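Local structure of putative cobalamin synthesis related protein (Corynebacterium diphtheriae, 2NPN) at residues 202-207 / 241-246. The protein binds S-adenosylmethionine and is probably a precorrin-6A synthase, a methyltransferase of the tetrapyrrole methylase family that serves cobalamin biosynthesis. Residues are numbered along the deposited sequence; the frame is centred on the assembly and turned at random.
Sequences MWWGAF and IMDTYL. With SAM (S-adenosylmethionine), chain C.
Trp204 reaches across to the neighbouring strand and gives its indole N-H to Asp243. Its CB faces Tyr245 CB; CG stands anti to the backbone N (chi1 -180°); CD1 lies 3.7 Å from Tyr245 CB, NE1 bonds Asp243 OD2 at 2.8 Å, and CZ2 passes Asp243 CB. OD2 accepts with its anti lone pair and lies at the indole edge, 21° out of the ring plane; ring and carboxylate planes are turned 73° apart. The same OD2 makes a salt bridge with Lys231 of helix 220-238, whose Val227 and Leu230 pack on Trp204, so OD2 has two partners, the indole N-H and an ammonium group. Beside this pair Met202 SE makes an oblique Met-aromatic contact with Tyr245, 3.7 Å from CD1, while Tyr245 OH bonds Asp187. The two segments lie on, and run just past the ends of, the adjacent antiparallel strands 200-206 and 243-249, inside the mixed five-stranded sheet of the tetrapyrrole methylase fold. Trp203 pairs with Leu246, and Gly205 with Thr244, each through two backbone hydrogen bonds; on this face Trp203 CE3 lies 3.7 Å from Leu246 CD2, the two side chains pointing the same way. Beyond Ala206 the chain turns off, yet Phe207 N still bonds Met242 O, and Phe207 CZ meets Ile241 CG1 at 3.8 Å. This end of the strand pair grips S-adenosylmethionine: Thr244 OG1 donates to adenine N3 at 2.8 Å, Asp243 O accepts from ribose O2', and the bent Met242 chain brings CE to 3.5 Å from N7 of the adenine.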
loop_
_atom_site.group_PDB
_atom_site.type_symbol
_atom_site.label_atom_id
_atom_site.label_comp_id
_atom_site.label_asym_id
_atom_site.label_seq_id
_atom_site.Cartn_x
_atom_site.Cartn_y
_atom_site.Cartn_z
HETATM N N MSE A 202 -9.898 8.122 -18.109
HETATM C CA MSE A 202 -9.077 7.400 -17.136
HETATM C C MSE A 202 -7.646 7.942 -17.096
HETATM O O MSE A 202 -7.029 8.224 -18.141
HETATM C CB MSE A 202 -9.032 5.893 -17.476
HETATM C CG MSE A 202 -8.167 5.099 -16.505
HETATM SE SE MSE A 202 -8.285 3.136 -16.738
HETATM C CE MSE A 202 -7.742 2.993 -18.591
ATOM N N TRP A 203 -7.141 8.098 -15.857
ATOM C CA TRP A 203 -5.735 8.240 -15.589
ATOM C C TRP A 203 -5.241 6.995 -14.864
ATOM O O TRP A 203 -5.767 6.642 -13.820
ATOM C CB TRP A 203 -5.464 9.447 -14.731
ATOM C CG TRP A 203 -5.803 10.772 -15.371
ATOM C CD1 TRP A 203 -4.969 11.607 -16.060
ATOM C CD2 TRP A 203 -7.068 11.438 -15.311
ATOM N NE1 TRP A 203 -5.645 12.753 -16.444
ATOM C CE2 TRP A 203 -6.924 12.677 -15.979
ATOM C CE3 TRP A 203 -8.314 11.110 -14.746
ATOM C CZ2 TRP A 203 -7.986 13.598 -16.069
ATOM C CZ3 TRP A 203 -9.351 12.038 -14.840
ATOM C CH2 TRP A 203 -9.178 13.253 -15.503
ATOM N N TRP A 204 -4.251 6.323 -15.453
ATOM C CA TRP A 204 -3.799 5.008 -15.009
ATOM C C TRP A 204 -2.310 5.043 -14.737
ATOM O O TRP A 204 -1.534 5.775 -15.377
ATOM C CB TRP A 204 -4.171 3.970 -16.070
ATOM C CG TRP A 204 -3.813 2.584 -15.824
ATOM C CD1 TRP A 204 -4.602 1.620 -15.246
ATOM C CD2 TRP A 204 -2.584 1.919 -16.194
ATOM N NE1 TRP A 204 -3.938 0.418 -15.222
ATOM C CE2 TRP A 204 -2.700 0.569 -15.787
ATOM C CE3 TRP A 204 -1.391 2.335 -16.813
ATOM C CZ2 TRP A 204 -1.695 -0.377 -16.041
ATOM C CZ3 TRP A 204 -0.391 1.403 -17.013
ATOM C CH2 TRP A 204 -0.550 0.062 -16.634
ATOM N N GLY A 205 -1.874 4.236 -13.765
ATOM C CA GLY A 205 -0.472 4.060 -13.562
ATOM C C GLY A 205 -0.132 2.754 -12.894
ATOM O O GLY A 205 -0.870 2.275 -12.036
ATOM N N ALA A 206 1.029 2.225 -13.270
ATOM C CA ALA A 206 1.569 1.010 -12.686
ATOM C C ALA A 206 2.982 1.250 -12.223
ATOM O O ALA A 206 3.698 2.064 -12.782
ATOM C CB ALA A 206 1.507 -0.145 -13.669
ATOM N N PHE A 207 3.363 0.556 -11.148
ATOM C CA PHE A 207 4.707 0.663 -10.584
ATOM C C PHE A 207 5.022 2.132 -10.286
ATOM O O PHE A 207 6.154 2.595 -10.482
ATOM C CB PHE A 207 5.738 0.057 -11.555
ATOM C CG PHE A 207 5.386 -1.338 -12.040
ATOM C CD1 PHE A 207 5.357 -2.410 -11.140
ATOM C CD2 PHE A 207 5.128 -1.577 -13.360
ATOM C CE1 PHE A 207 5.068 -3.704 -11.555
ATOM C CE2 PHE A 207 4.825 -2.895 -13.811
ATOM C CZ PHE A 207 4.790 -3.933 -12.895
ATOM N N ILE A 241 1.905 -7.213 -11.235
ATOM C CA ILE A 241 1.707 -5.789 -11.506
ATOM C C ILE A 241 0.816 -5.187 -10.434
ATOM O O ILE A 241 -0.061 -5.872 -9.926
ATOM C CB ILE A 241 1.090 -5.530 -12.915
ATOM C CG1 ILE A 241 0.974 -4.020 -13.193
ATOM C CG2 ILE A 241 -0.303 -6.185 -13.082
ATOM C CD1 ILE A 241 0.868 -3.749 -14.667
HETATM N N MSE A 242 1.084 -3.938 -10.051
HETATM C CA MSE A 242 0.145 -3.200 -9.217
HETATM C C MSE A 242 -0.148 -1.913 -9.948
HETATM O O MSE A 242 0.785 -1.209 -10.339
HETATM C CB MSE A 242 0.698 -2.898 -7.835
HETATM C CG MSE A 242 0.772 -4.121 -6.933
HETATM SE SE MSE A 242 1.272 -3.684 -5.115
HETATM C CE MSE A 242 2.952 -2.784 -5.492
ATOM N N ASP A 243 -1.430 -1.678 -10.183
ATOM C CA ASP A 243 -1.901 -0.474 -10.841
ATOM C C ASP A 243 -2.924 0.243 -9.962
ATOM O O ASP A 243 -3.612 -0.386 -9.124
ATOM C CB ASP A 243 -2.466 -0.705 -12.263
ATOM C CG ASP A 243 -3.740 -1.629 -12.314
ATOM O OD1 ASP A 243 -3.993 -2.387 -11.348
ATOM O OD2 ASP A 243 -4.467 -1.652 -13.358
ATOM N N THR A 244 -3.073 1.542 -10.222
ATOM C CA THR A 244 -4.122 2.345 -9.580
ATOM C C THR A 244 -4.622 3.256 -10.694
ATOM O O THR A 244 -3.841 3.680 -11.567
ATOM C CB THR A 244 -3.540 3.194 -8.394
ATOM O OG1 THR A 244 -2.955 2.347 -7.386
ATOM C CG2 THR A 244 -4.621 4.044 -7.675
ATOM N N TYR A 245 -5.916 3.548 -10.700
ATOM C CA TYR A 245 -6.442 4.424 -11.747
ATOM C C TYR A 245 -7.590 5.262 -11.195
ATOM O O TYR A 245 -8.215 4.902 -10.215
ATOM C CB TYR A 245 -6.808 3.655 -13.001
ATOM C CG TYR A 245 -7.778 2.491 -12.842
ATOM C CD1 TYR A 245 -9.141 2.647 -13.122
ATOM C CD2 TYR A 245 -7.338 1.197 -12.527
ATOM C CE1 TYR A 245 -10.054 1.572 -13.014
ATOM C CE2 TYR A 245 -8.234 0.152 -12.443
ATOM C CZ TYR A 245 -9.597 0.336 -12.704
ATOM O OH TYR A 245 -10.473 -0.768 -12.662
ATOM N N LEU A 246 -7.866 6.362 -11.895
ATOM C CA LEU A 246 -8.940 7.278 -11.538
ATOM C C LEU A 246 -9.843 7.372 -12.766
ATOM O O LEU A 246 -9.330 7.561 -13.867
ATOM C CB LEU A 246 -8.402 8.667 -11.164
ATOM C CG LEU A 246 -9.425 9.637 -10.588
ATOM C CD1 LEU A 246 -8.684 10.653 -9.615
ATOM C CD2 LEU A 246 -10.217 10.322 -11.654
HETATM N N SAM C . -1.374 1.136 1.860
HETATM C CA SAM C . -1.160 1.251 0.385
HETATM C C SAM C . -1.213 2.696 -0.074
HETATM O O SAM C . -1.035 2.956 -1.294
HETATM O OXT SAM C . -1.386 3.598 0.769
HETATM C CB SAM C . -2.185 0.390 -0.376
HETATM C CG SAM C . -2.009 -1.115 -0.171
HETATM S SD SAM C . -3.115 -2.189 -1.150
HETATM C CE SAM C . -2.575 -3.762 -0.420
HETATM C "C5'" SAM C . -2.317 -2.489 -2.766
HETATM C "C4'" SAM C . -2.905 -1.664 -3.924
HETATM O "O4'" SAM C . -2.375 -0.381 -3.880
HETATM C "C3'" SAM C . -2.557 -2.166 -5.326
HETATM O "O3'" SAM C . -3.405 -3.202 -5.753
HETATM C "C2'" SAM C . -2.673 -0.931 -6.178
HETATM O "O2'" SAM C . -4.041 -0.616 -6.375
HETATM C "C1'" SAM C . -2.068 0.060 -5.206
HETATM N N9 SAM C . -0.608 0.223 -5.378
HETATM C C8 SAM C . 0.339 0.060 -4.379
HETATM N N7 SAM C . 1.555 0.364 -4.840
HETATM C C5 SAM C . 1.400 0.777 -6.134
HETATM C C6 SAM C . 2.289 1.269 -7.078
HETATM N N6 SAM C . 3.616 1.401 -6.820
HETATM N N1 SAM C . 1.808 1.627 -8.332
HETATM C C2 SAM C . 0.453 1.563 -8.595
HETATM N N3 SAM C . -0.430 1.086 -7.665
HETATM C C4 SAM C . 0.019 0.719 -6.440
#